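Local coordinates for protein BCL2-like 10 (Danio rerio, PDB 6FBX) that restrains apoptosis as a pro-survival member of the Bcl-2 family, holding the BH3 segment of a pro-apoptotic relative such as Bad in a helical groove, at residues L42-E47 and V92-T96; L16-I21 and F95-G99; E34-M39 and W140-C144. The contacts are given in a common frame with arbitrary orientation. Numbering follows the deposited sequence.

Contact 1 of 3, residues L42-E47 and V92-T96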
ATOM      1  N   LEU A  42       5.489  -7.631  -7.218  1.00 23.46           N
ATOM      2  CA  LEU A  42       4.169  -7.264  -7.720  1.00 22.24           C
ATOM      3  C   LEU A  42       3.943  -5.760  -7.671  1.00 23.14           C
ATOM      4  O   LEU A  42       3.422  -5.178  -8.630  1.00 24.34           O
ATOM      5  CB  LEU A  42       3.093  -7.992  -6.914  1.00 21.84           C
ATOM      6  CG  LEU A  42       3.045  -9.498  -7.175  1.00 24.35           C
ATOM      7  CD1 LEU A  42       2.240 -10.213  -6.095  1.00 25.17           C
ATOM      8  CD2 LEU A  42       2.456  -9.772  -8.544  1.00 28.27           C
ATOM      9  N   ALA A  43       4.317  -5.115  -6.565  1.00 21.84           N
ATOM     10  CA  ALA A  43       4.107  -3.677  -6.450  1.00 20.48           C
ATOM     11  C   ALA A  43       4.979  -2.903  -7.428  1.00 22.15           C
ATOM     12  O   ALA A  43       4.555  -1.858  -7.936  1.00 22.68           O
ATOM     13  CB  ALA A  43       4.371  -3.219  -5.016  1.00 20.37           C
ATOM     14  N   LYS A  44       6.191  -3.393  -7.714  1.00 22.80           N
ATOM     15  CA  LYS A  44       7.020  -2.740  -8.722  1.00 24.96           C
ATOM     16  C   LYS A  44       6.512  -3.021 -10.126  1.00 25.02           C
ATOM     17  O   LYS A  44       6.650  -2.173 -11.016  1.00 27.94           O
ATOM     18  CB  LYS A  44       8.474  -3.186  -8.586  1.00 27.35           C
ATOM     19  CG  LYS A  44       9.228  -2.495  -7.470  1.00 30.12           C
ATOM     20  CD  LYS A  44       9.408  -1.014  -7.768  1.00 35.31           C
ATOM     21  CE  LYS A  44      10.139  -0.304  -6.651  1.00 41.00           C
ATOM     22  NZ  LYS A  44      10.223   1.155  -6.913  1.00 45.54           N
ATOM     23  N   GLU A  45       5.934  -4.203 -10.348  1.00 25.57           N
ATOM     24  CA  GLU A  45       5.275  -4.473 -11.619  1.00 28.61           C
ATOM     25  C   GLU A  45       4.149  -3.476 -11.859  1.00 26.66           C
ATOM     26  O   GLU A  45       4.045  -2.888 -12.942  1.00 27.06           O
ATOM     27  CB  GLU A  45       4.750  -5.909 -11.643  1.00 37.03           C
ATOM     28  CG  GLU A  45       4.110  -6.309 -12.960  1.00 52.82           C
ATOM     29  CD  GLU A  45       3.568  -7.725 -12.938  1.00 70.01           C
ATOM     30  OE1 GLU A  45       3.644  -8.374 -11.874  1.00 76.05           O
ATOM     31  OE2 GLU A  45       3.068  -8.188 -13.984  1.00 78.38           O
ATOM     32  N   MET A  46       3.302  -3.254 -10.850  1.00 24.81           N
ATOM     33  CA  MET A  46       2.212  -2.303 -11.028  1.00 24.84           C
ATOM     34  C   MET A  46       2.746  -0.894 -11.247  1.00 24.50           C
ATOM     35  O   MET A  46       2.205  -0.142 -12.066  1.00 25.10           O
ATOM     36  CB  MET A  46       1.260  -2.332  -9.835  1.00 25.99           C
ATOM     37  CG  MET A  46      -0.057  -1.617 -10.138  1.00 32.82           C
ATOM     38  SD  MET A  46      -1.166  -1.486  -8.733  1.00 41.31           S
ATOM     39  CE  MET A  46      -1.839  -3.139  -8.649  1.00 41.23           C
ATOM     40  N   GLU A  47       3.819  -0.518 -10.545  1.00 22.55           N
ATOM     41  CA  GLU A  47       4.397   0.803 -10.775  1.00 23.26           C
ATOM     42  C   GLU A  47       4.910   0.927 -12.202  1.00 25.05           C
ATOM     43  O   GLU A  47       4.640   1.920 -12.888  1.00 25.83           O
ATOM     44  CB  GLU A  47       5.532   1.101  -9.796  1.00 25.19           C
ATOM     45  CG  GLU A  47       5.950   2.569  -9.872  1.00 30.33           C
ATOM     46  CD  GLU A  47       7.135   2.919  -9.000  1.00 38.09           C
ATOM     47  OE1 GLU A  47       7.475   2.134  -8.092  1.00 41.04           O
ATOM     48  OE2 GLU A  47       7.722   4.000  -9.224  1.00 42.20           O
ATOM     49  N   VAL A  92      -2.169  -4.378  -3.523  1.00 18.51           N
ATOM     50  CA  VAL A  92      -0.907  -4.082  -4.194  1.00 18.51           C
ATOM     51  C   VAL A  92      -0.830  -2.603  -4.548  1.00 17.90           C
ATOM     52  O   VAL A  92       0.207  -1.959  -4.351  1.00 21.39           O
ATOM     53  CB  VAL A  92      -0.737  -4.976  -5.437  1.00 20.50           C
ATOM     54  CG1 VAL A  92       0.457  -4.517  -6.276  1.00 22.52           C
ATOM     55  CG2 VAL A  92      -0.549  -6.429  -5.024  1.00 21.79           C
ATOM     56  N   SER A  93      -1.922  -2.036  -5.064  1.00 23.17           N
ATOM     57  CA  SER A  93      -1.903  -0.627  -5.443  0.63 22.03           C
ATOM     58  C   SER A  93      -1.646   0.270  -4.243  1.00 21.31           C
ATOM     59  O   SER A  93      -0.991   1.310  -4.379  1.00 20.92           O
ATOM     60  CB  SER A  93      -3.212  -0.238  -6.129  0.63 23.46           C
ATOM     61  OG  SER A  93      -4.250   0.004  -5.199  0.63 23.55           O
ATOM     62  N   ILE A  94      -2.143  -0.110  -3.062  1.00 20.56           N
ATOM     63  CA  ILE A  94      -1.869   0.670  -1.856  1.00 20.70           C
ATOM     64  C   ILE A  94      -0.372   0.680  -1.573  1.00 21.60           C
ATOM     65  O   ILE A  94       0.218   1.730  -1.286  1.00 19.98           O
ATOM     66  CB  ILE A  94      -2.673   0.117  -0.663  1.00 21.95           C
ATOM     67  CG1 ILE A  94      -4.164   0.405  -0.866  1.00 20.99           C
ATOM     68  CG2 ILE A  94      -2.165   0.715   0.654  1.00 21.76           C
ATOM     69  CD1 ILE A  94      -5.084  -0.205   0.185  1.00 22.00           C
ATOM     70  N   PHE A  95       0.268  -0.493  -1.666  1.00 19.37           N
ATOM     71  CA  PHE A  95       1.712  -0.572  -1.466  1.00 19.71           C
ATOM     72  C   PHE A  95       2.461   0.203  -2.544  1.00 19.75           C
ATOM     73  O   PHE A  95       3.396   0.951  -2.239  1.00 20.80           O
ATOM     74  CB  PHE A  95       2.162  -2.039  -1.444  1.00 19.68           C
ATOM     75  CG  PHE A  95       2.003  -2.701  -0.104  1.00 20.92           C
ATOM     76  CD1 PHE A  95       3.113  -3.042   0.651  1.00 21.63           C
ATOM     77  CD2 PHE A  95       0.748  -2.973   0.405  1.00 19.37           C
ATOM     78  CE1 PHE A  95       2.975  -3.647   1.883  1.00 23.37           C
ATOM     79  CE2 PHE A  95       0.602  -3.581   1.642  1.00 20.74           C
ATOM     80  CZ  PHE A  95       1.716  -3.915   2.380  1.00 21.21           C
ATOM     81  N   THR A  96       2.062   0.044  -3.811  1.00 18.47           N
ATOM     82  CA  THR A  96       2.723   0.773  -4.890  1.00 21.13           C
ATOM     83  C   THR A  96       2.642   2.274  -4.659  1.00 20.81           C
ATOM     84  O   THR A  96       3.649   2.985  -4.737  1.00 21.93           O
ATOM     85  CB  THR A  96       2.090   0.421  -6.236  1.00 21.89           C
ATOM     86  OG1 THR A  96       2.138  -0.996  -6.442  1.00 23.39           O
ATOM     87  CG2 THR A  96       2.826   1.126  -7.370  1.00 25.22           C
TER
HETATM   88  O   HOH W   1       6.051   1.622  -5.650  1.00 22.87           O
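Two helices cross steeply in a buried contact, the segments 42-47 and 92-96 meeting at -76° with axes 8.6 Å apart. The approach is tightest at Ala43 and Thr96, whose CA atoms lie 4.9 Å from each other; the small alanine allows the backbones to come this close. The apolar part centres on Val92, which points at the other helix: its CG1 touches Ala43 CA at 3.7 Å and Met46 CE at 3.6 Å, and its CG2 lies 4.4 Å from Leu42 CB. Met46, extended through chi1 and chi2, reaches across to the partner helix, where its SD is 3.5 Å from Ser93 CA. At the C-terminal end, Glu47 CB rests on Thr96 CG2 at 3.6 Å. The polar part turns on Thr96. Its OG1 is 3.0 Å from Ala43 O across the interface and 3.0 Å from Val92 O one turn back in its own helix, so a single hydroxyl proton has two carbonyl acceptors within range. A water bridges the helices beside it, donating to Glu47 OE1 (2.9 Å) and to Thr96 O (2.9 Å), while Lys44 NZ forms a salt bridge with the same Glu47 OE1 at 3.1 Å. Around this crossing, helix 2-24 covers Ala43 and Lys44 through Tyr20, Phe143 of helix 139-146 packs on Leu42 and Val92, and the bound Bad BH3 peptide packs against Leu42, Glu45, Met46 and Ser93, so one side of the crossing lines the groove that holds the peptide, beside helices 69-80 and 112-129.

Contact 2 of 3, residues L16-I21 and F95-G99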
ATOM      1  N   LEU A  16       5.959  -5.997   6.379  1.00 22.25           N
ATOM      2  CA  LEU A  16       5.880  -6.022   4.923  1.00 22.54           C
ATOM      3  C   LEU A  16       5.929  -4.611   4.349  1.00 22.62           C
ATOM      4  O   LEU A  16       6.673  -4.339   3.398  1.00 22.69           O
ATOM      5  CB  LEU A  16       4.599  -6.737   4.493  1.00 24.93           C
ATOM      6  CG  LEU A  16       4.513  -7.170   3.033  1.00 29.83           C
ATOM      7  CD1 LEU A  16       5.529  -8.263   2.742  1.00 32.93           C
ATOM      8  CD2 LEU A  16       3.102  -7.646   2.715  1.00 31.96           C
ATOM      9  N   ALA A  17       5.145  -3.699   4.922  1.00 20.51           N
ATOM     10  CA  ALA A  17       5.146  -2.316   4.454  1.00 20.51           C
ATOM     11  C   ALA A  17       6.501  -1.660   4.673  1.00 22.43           C
ATOM     12  O   ALA A  17       6.998  -0.938   3.801  1.00 24.53           O
ATOM     13  CB  ALA A  17       4.050  -1.525   5.169  1.00 19.93           C
ATOM     14  N   GLU A  18       7.118  -1.890   5.835  1.00 23.84           N
ATOM     15  CA  GLU A  18       8.430  -1.307   6.087  1.00 25.49           C
ATOM     16  C   GLU A  18       9.454  -1.803   5.076  1.00 25.02           C
ATOM     17  O   GLU A  18      10.297  -1.031   4.604  1.00 26.47           O
ATOM     18  CB  GLU A  18       8.885  -1.625   7.511  1.00 33.25           C
ATOM     19  CG  GLU A  18       8.190  -0.799   8.575  1.00 49.20           C
ATOM     20  CD  GLU A  18       8.815  -0.979   9.944  1.00 70.82           C
ATOM     21  OE1 GLU A  18       9.069  -2.136  10.340  1.00 79.65           O
ATOM     22  OE2 GLU A  18       9.065   0.041  10.617  1.00 83.30           O
ATOM     23  N   ASP A  19       9.397  -3.089   4.726  1.00 25.00           N
ATOM     24  CA  ASP A  19      10.355  -3.625   3.765  1.00 26.07           C
ATOM     25  C   ASP A  19      10.165  -3.000   2.391  1.00 25.55           C
ATOM     26  O   ASP A  19      11.138  -2.593   1.743  1.00 27.30           O
ATOM     27  CB  ASP A  19      10.232  -5.144   3.665  1.00 25.89           C
ATOM     28  CG  ASP A  19      11.112  -5.716   2.574  1.00 28.55           C
ATOM     29  OD1 ASP A  19      12.334  -5.836   2.799  1.00 31.18           O
ATOM     30  OD2 ASP A  19      10.586  -6.012   1.481  1.00 28.73           O
ATOM     31  N   TYR A  20       8.918  -2.929   1.914  1.00 25.40           N
ATOM     32  CA  TYR A  20       8.694  -2.376   0.586  1.00 23.36           C
ATOM     33  C   TYR A  20       9.097  -0.910   0.534  1.00 24.45           C
ATOM     34  O   TYR A  20       9.729  -0.464  -0.430  1.00 25.30           O
ATOM     35  CB  TYR A  20       7.235  -2.530   0.155  1.00 22.24           C
ATOM     36  CG  TYR A  20       7.066  -2.098  -1.277  1.00 20.99           C
ATOM     37  CD1 TYR A  20       7.679  -2.812  -2.298  1.00 21.79           C
ATOM     38  CD2 TYR A  20       6.352  -0.953  -1.612  1.00 19.98           C
ATOM     39  CE1 TYR A  20       7.568  -2.419  -3.614  1.00 21.21           C
ATOM     40  CE2 TYR A  20       6.223  -0.556  -2.936  1.00 20.61           C
ATOM     41  CZ  TYR A  20       6.843  -1.291  -3.928  1.00 21.15           C
ATOM     42  OH  TYR A  20       6.740  -0.906  -5.245  1.00 23.50           O
ATOM     43  N   ILE A  21       8.748  -0.146   1.569  1.00 21.75           N
ATOM     44  CA  ILE A  21       9.114   1.267   1.604  1.00 23.67           C
ATOM     45  C   ILE A  21      10.631   1.430   1.600  1.00 25.97           C
ATOM     46  O   ILE A  21      11.176   2.282   0.886  1.00 27.74           O
ATOM     47  CB  ILE A  21       8.452   1.941   2.821  1.00 25.63           C
ATOM     48  CG1 ILE A  21       6.957   2.116   2.547  1.00 26.04           C
ATOM     49  CG2 ILE A  21       9.098   3.286   3.125  1.00 28.66           C
ATOM     50  CD1 ILE A  21       6.139   2.492   3.765  1.00 27.57           C
ATOM     51  N   PHE A  95       0.268  -0.493  -1.666  1.00 19.37           N
ATOM     52  CA  PHE A  95       1.712  -0.572  -1.466  1.00 19.71           C
ATOM     53  C   PHE A  95       2.461   0.203  -2.544  1.00 19.75           C
ATOM     54  O   PHE A  95       3.396   0.951  -2.239  1.00 20.80           O
ATOM     55  CB  PHE A  95       2.162  -2.039  -1.444  1.00 19.68           C
ATOM     56  CG  PHE A  95       2.003  -2.701  -0.104  1.00 20.92           C
ATOM     57  CD1 PHE A  95       3.113  -3.042   0.651  1.00 21.63           C
ATOM     58  CD2 PHE A  95       0.748  -2.973   0.405  1.00 19.37           C
ATOM     59  CE1 PHE A  95       2.975  -3.647   1.883  1.00 23.37           C
ATOM     60  CE2 PHE A  95       0.602  -3.581   1.642  1.00 20.74           C
ATOM     61  CZ  PHE A  95       1.716  -3.915   2.380  1.00 21.21           C
ATOM     62  N   THR A  96       2.062   0.044  -3.811  1.00 18.47           N
ATOM     63  CA  THR A  96       2.723   0.773  -4.890  1.00 21.13           C
ATOM     64  C   THR A  96       2.642   2.274  -4.659  1.00 20.81           C
ATOM     65  O   THR A  96       3.649   2.985  -4.737  1.00 21.93           O
ATOM     66  CB  THR A  96       2.090   0.421  -6.236  1.00 21.89           C
ATOM     67  OG1 THR A  96       2.138  -0.996  -6.442  1.00 23.39           O
ATOM     68  CG2 THR A  96       2.826   1.126  -7.370  1.00 25.22           C
ATOM     69  N   PHE A  97       1.437   2.773  -4.383  1.00 20.40           N
ATOM     70  CA  PHE A  97       1.252   4.204  -4.179  1.00 19.79           C
ATOM     71  C   PHE A  97       2.075   4.703  -2.999  1.00 22.07           C
ATOM     72  O   PHE A  97       2.713   5.758  -3.080  1.00 25.36           O
ATOM     73  CB  PHE A  97      -0.231   4.503  -3.969  1.00 20.56           C
ATOM     74  CG  PHE A  97      -0.533   5.956  -3.782  1.00 22.70           C
ATOM     75  CD1 PHE A  97      -0.146   6.880  -4.731  1.00 24.29           C
ATOM     76  CD2 PHE A  97      -1.223   6.396  -2.666  1.00 24.61           C
ATOM     77  CE1 PHE A  97      -0.423   8.222  -4.563  1.00 25.43           C
ATOM     78  CE2 PHE A  97      -1.506   7.739  -2.494  1.00 25.88           C
ATOM     79  CZ  PHE A  97      -1.108   8.650  -3.446  1.00 26.29           C
ATOM     80  N   THR A  98       2.081   3.956  -1.895  1.00 19.92           N
ATOM     81  CA  THR A  98       2.811   4.401  -0.712  1.00 23.10           C
ATOM     82  C   THR A  98       4.315   4.376  -0.953  1.00 24.17           C
ATOM     83  O   THR A  98       5.047   5.232  -0.444  1.00 24.02           O
ATOM     84  CB  THR A  98       2.437   3.533   0.488  1.00 23.53           C
ATOM     85  OG1 THR A  98       1.021   3.596   0.693  1.00 23.10           O
ATOM     86  CG2 THR A  98       3.141   4.017   1.746  1.00 25.07           C
ATOM     87  N   GLY A  99       4.793   3.406  -1.732  1.00 22.05           N
ATOM     88  CA  GLY A  99       6.200   3.384  -2.095  1.00 22.71           C
ATOM     89  C   GLY A  99       6.617   4.599  -2.899  1.00 24.29           C
ATOM     90  O   GLY A  99       7.693   5.160  -2.681  1.00 23.28           O
TER
HETATM   91  O   HOH W   1       6.051   1.622  -5.650  1.00 22.87           O
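This is a buried helix-helix contact near the centre of the chain, joining helix 2-24 to the central helix 88-107; the short segments cross at -49° with axes 9.8 Å apart. Two aromatic side chains fill the gap, each pointing at the opposite helix. Phe95 lies beside the first turn of 16-21: its CE1 is 3.6 Å from Ala17 CA, its CZ 4.0 Å from Leu16 CD2, and its CD1 4.2 Å from Tyr20 CB, which meets the ring edge. Tyr20 reaches back across the partner backbone, with CE2 3.3 Å from Phe95 O and 4.0 Å from Gly99 CA. A CB on Gly99 would clash with this ring, so the bare backbone lets the tyrosine lie close. Past the ring, Tyr20 OH donates to a water at 2.7 Å, and that water donates to Thr96 O at 2.9 Å, tying the phenol to the partner helix indirectly. At the far end, Ile21 CD1 touches Thr98 CG2 at 3.9 Å, while Thr98 OG1 bonds to Ile94 O in its own helix. Such packing of outer helices around a buried, largely hydrophobic central helix is the hallmark of the Bcl-2 fold.

Contact 3 of 3, residues E34-M39 and W140-C144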
ATOM      1  N   GLU A  34       9.096 -14.601   2.225  1.00 32.93           N
ATOM      2  CA  GLU A  34       8.536 -14.932   0.920  1.00 38.66           C
ATOM      3  C   GLU A  34       7.499 -13.898   0.494  1.00 28.01           C
ATOM      4  O   GLU A  34       7.427 -13.524  -0.683  1.00 24.73           O
ATOM      5  CB  GLU A  34       7.922 -16.331   0.959  1.00 58.74           C
ATOM      6  CG  GLU A  34       7.575 -16.901  -0.405  1.00 80.76           C
ATOM      7  CD  GLU A  34       6.713 -18.146  -0.313  1.00101.18           C
ATOM      8  OE1 GLU A  34       6.590 -18.706   0.797  1.00108.18           O
ATOM      9  OE2 GLU A  34       6.153 -18.561  -1.350  1.00108.47           O
ATOM     10  N   SER A  35       6.690 -13.417   1.443  1.00 24.53           N
ATOM     11  CA  SER A  35       5.693 -12.399   1.122  1.00 26.82           C
ATOM     12  C   SER A  35       6.349 -11.087   0.719  1.00 24.69           C
ATOM     13  O   SER A  35       5.853 -10.391  -0.175  1.00 23.11           O
ATOM     14  CB  SER A  35       4.753 -12.194   2.312  1.00 33.98           C
ATOM     15  OG  SER A  35       5.478 -11.922   3.497  1.00 40.81           O
ATOM     16  N   ALA A  36       7.465 -10.734   1.360  1.00 27.64           N
ATOM     17  CA  ALA A  36       8.191  -9.532   0.967  1.00 28.08           C
ATOM     18  C   ALA A  36       8.740  -9.662  -0.445  1.00 28.42           C
ATOM     19  O   ALA A  36       8.645  -8.723  -1.244  1.00 29.94           O
ATOM     20  CB  ALA A  36       9.320  -9.256   1.958  1.00 30.72           C
ATOM     21  N   GLU A  37       9.319 -10.818  -0.778  1.00 26.05           N
ATOM     22  CA  GLU A  37       9.783 -11.035  -2.143  1.00 28.71           C
ATOM     23  C   GLU A  37       8.640 -10.871  -3.136  1.00 25.65           C
ATOM     24  O   GLU A  37       8.808 -10.256  -4.196  1.00 27.25           O
ATOM     25  CB  GLU A  37      10.413 -12.422  -2.276  1.00 35.43           C
ATOM     26  CG  GLU A  37      11.009 -12.693  -3.649  1.00 46.17           C
ATOM     27  CD  GLU A  37      11.854 -13.951  -3.685  1.00 58.62           C
ATOM     28  OE1 GLU A  37      12.441 -14.242  -4.749  1.00 66.08           O
ATOM     29  OE2 GLU A  37      11.937 -14.647  -2.651  1.00 62.51           O
ATOM     30  N   ALA A  38       7.461 -11.394  -2.796  1.00 24.36           N
ATOM     31  CA  ALA A  38       6.316 -11.293  -3.694  1.00 25.15           C
ATOM     32  C   ALA A  38       5.839  -9.854  -3.831  1.00 23.26           C
ATOM     33  O   ALA A  38       5.561  -9.389  -4.944  1.00 24.08           O
ATOM     34  CB  ALA A  38       5.181 -12.184  -3.194  1.00 26.47           C
ATOM     35  N   MET A  39       5.729  -9.130  -2.716  1.00 23.54           N
ATOM     36  CA  MET A  39       5.233  -7.758  -2.783  1.00 22.54           C
ATOM     37  C   MET A  39       6.206  -6.858  -3.533  1.00 22.84           C
ATOM     38  O   MET A  39       5.785  -6.004  -4.323  1.00 23.83           O
ATOM     39  CB  MET A  39       4.978  -7.210  -1.380  1.00 21.97           C
ATOM     40  CG  MET A  39       4.426  -5.789  -1.369  1.00 22.94           C
ATOM     41  SD  MET A  39       2.836  -5.639  -2.202  1.00 22.05           S
ATOM     42  CE  MET A  39       1.734  -6.287  -0.950  1.00 22.61           C
ATOM     43  N   TRP A 140      -1.098 -12.877   4.469  1.00 20.01           N
ATOM     44  CA  TRP A 140      -0.054 -12.631   3.482  1.00 21.70           C
ATOM     45  C   TRP A 140       0.484 -13.915   2.876  1.00 23.33           C
ATOM     46  O   TRP A 140       1.072 -13.875   1.791  1.00 22.22           O
ATOM     47  CB  TRP A 140       1.072 -11.820   4.115  1.00 23.44           C
ATOM     48  CG  TRP A 140       0.602 -10.458   4.444  1.00 21.76           C
ATOM     49  CD1 TRP A 140       0.388  -9.935   5.684  1.00 22.77           C
ATOM     50  CD2 TRP A 140       0.235  -9.440   3.507  1.00 21.03           C
ATOM     51  NE1 TRP A 140      -0.077  -8.648   5.578  1.00 21.60           N
ATOM     52  CE2 TRP A 140      -0.181  -8.320   4.250  1.00 20.46           C
ATOM     53  CE3 TRP A 140       0.225  -9.366   2.111  1.00 23.47           C
ATOM     54  CZ2 TRP A 140      -0.596  -7.135   3.644  1.00 23.84           C
ATOM     55  CZ3 TRP A 140      -0.187  -8.191   1.512  1.00 24.99           C
ATOM     56  CH2 TRP A 140      -0.595  -7.094   2.276  1.00 24.57           C
ATOM     57  N   GLU A 141       0.292 -15.051   3.540  1.00 24.32           N
ATOM     58  CA  GLU A 141       0.638 -16.319   2.912  1.00 26.70           C
ATOM     59  C   GLU A 141      -0.348 -16.646   1.797  1.00 26.87           C
ATOM     60  O   GLU A 141       0.039 -17.188   0.757  1.00 26.70           O
ATOM     61  CB  GLU A 141       0.686 -17.432   3.959  1.00 26.53           C
ATOM     62  CG  GLU A 141       1.733 -17.202   5.045  1.00 26.71           C
ATOM     63  CD  GLU A 141       1.277 -16.228   6.119  1.00 28.23           C
ATOM     64  OE1 GLU A 141       2.141 -15.584   6.751  1.00 29.81           O
ATOM     65  OE2 GLU A 141       0.055 -16.111   6.339  1.00 28.37           O
ATOM     66  N   GLY A 142      -1.623 -16.296   1.984  1.00 25.00           N
ATOM     67  CA  GLY A 142      -2.583 -16.434   0.900  1.00 26.24           C
ATOM     68  C   GLY A 142      -2.280 -15.498  -0.255  1.00 26.91           C
ATOM     69  O   GLY A 142      -2.441 -15.864  -1.422  1.00 29.81           O
ATOM     70  N   PHE A 143      -1.854 -14.271   0.057  1.00 23.91           N
ATOM     71  CA  PHE A 143      -1.374 -13.350  -0.968  1.00 24.37           C
ATOM     72  C   PHE A 143      -0.272 -13.995  -1.799  1.00 27.19           C
ATOM     73  O   PHE A 143      -0.292 -13.943  -3.033  1.00 28.55           O
ATOM     74  CB  PHE A 143      -0.887 -12.064  -0.288  1.00 22.46           C
ATOM     75  CG  PHE A 143      -0.048 -11.163  -1.163  1.00 23.15           C
ATOM     76  CD1 PHE A 143      -0.641 -10.301  -2.070  1.00 23.87           C
ATOM     77  CD2 PHE A 143       1.329 -11.144  -1.033  1.00 25.21           C
ATOM     78  CE1 PHE A 143       0.133  -9.454  -2.855  1.00 23.62           C
ATOM     79  CE2 PHE A 143       2.104 -10.303  -1.810  1.00 25.34           C
ATOM     80  CZ  PHE A 143       1.507  -9.455  -2.718  1.00 22.98           C
ATOM     81  N   CYS A 144       0.687 -14.634  -1.126  1.00 27.71           N
ATOM     82  CA  CYS A 144       1.784 -15.295  -1.830  0.50 30.08           C
ATOM     83  C   CYS A 144       1.266 -16.352  -2.790  1.00 30.81           C
ATOM     84  O   CYS A 144       1.659 -16.398  -3.961  1.00 33.22           O
ATOM     85  CB  CYS A 144       2.737 -15.941  -0.828  0.50 31.70           C
ATOM     86  SG  CYS A 144       3.894 -14.822  -0.091  0.50 31.43           S
TER
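Met39 rests its terminal methyl against two aromatic rings of helix 139-146, with CE 3.7 Å from Trp140 CZ3 and 3.6 Å from Phe143 CZ. Its SD sits 5.1 Å from the Phe143 ring centroid, at an oblique angle, a Met-aromatic contact. Next to it, Ala38 CB meets Phe143 CE2 at 3.9 Å. Toward the start of helix 34-49, Cys144 takes over: its SG packs 3.3 Å from Ser35 CA and 3.8 Å from Glu34 C, and the CA atoms of Ser35 and Cys144 are 5.7 Å apart. The segments cross at 52°, with axes 9.2 Å apart. The polar ends of Ser35 and Trp140 are used elsewhere, Ser35 OG bonding to Ser33 and Trp140 NE1 to Thr13, while Trp88 adds its ring to both Trp140 and Phe143. Helix 139-146 is thus held against helix 34-49 by sulfur, methyl and aromatic surfaces, an attachment that rests on close apolar fit, only partly buried, and not on charge pairing.

Contacts 1 and 2 share Phe95, Thr96 and one water on helix 88-107, their centres about 8 Å apart, and Tyr20 of contact 2 closes on contact 1 with CZ 3.3 Å from Ala43 CB. Contact 3 lies about 13 Å from each centre, yet its side chains reach both: Phe143 CZ is 3.5 Å from Leu42 CD1, Trp140 CE3 3.4 Å from Leu16 CD2, and Met39 CG 3.7 Å from Phe95 CD1. Phe95 thus lies where all three contacts meet. In sequence, contact 1 nests inside the span closed by contact 3, whereas contacts 2 and 3 interleave. The Bad peptide packs on four residues of contact 1; near contact 2 it meets Phe97, which points away from 16-21.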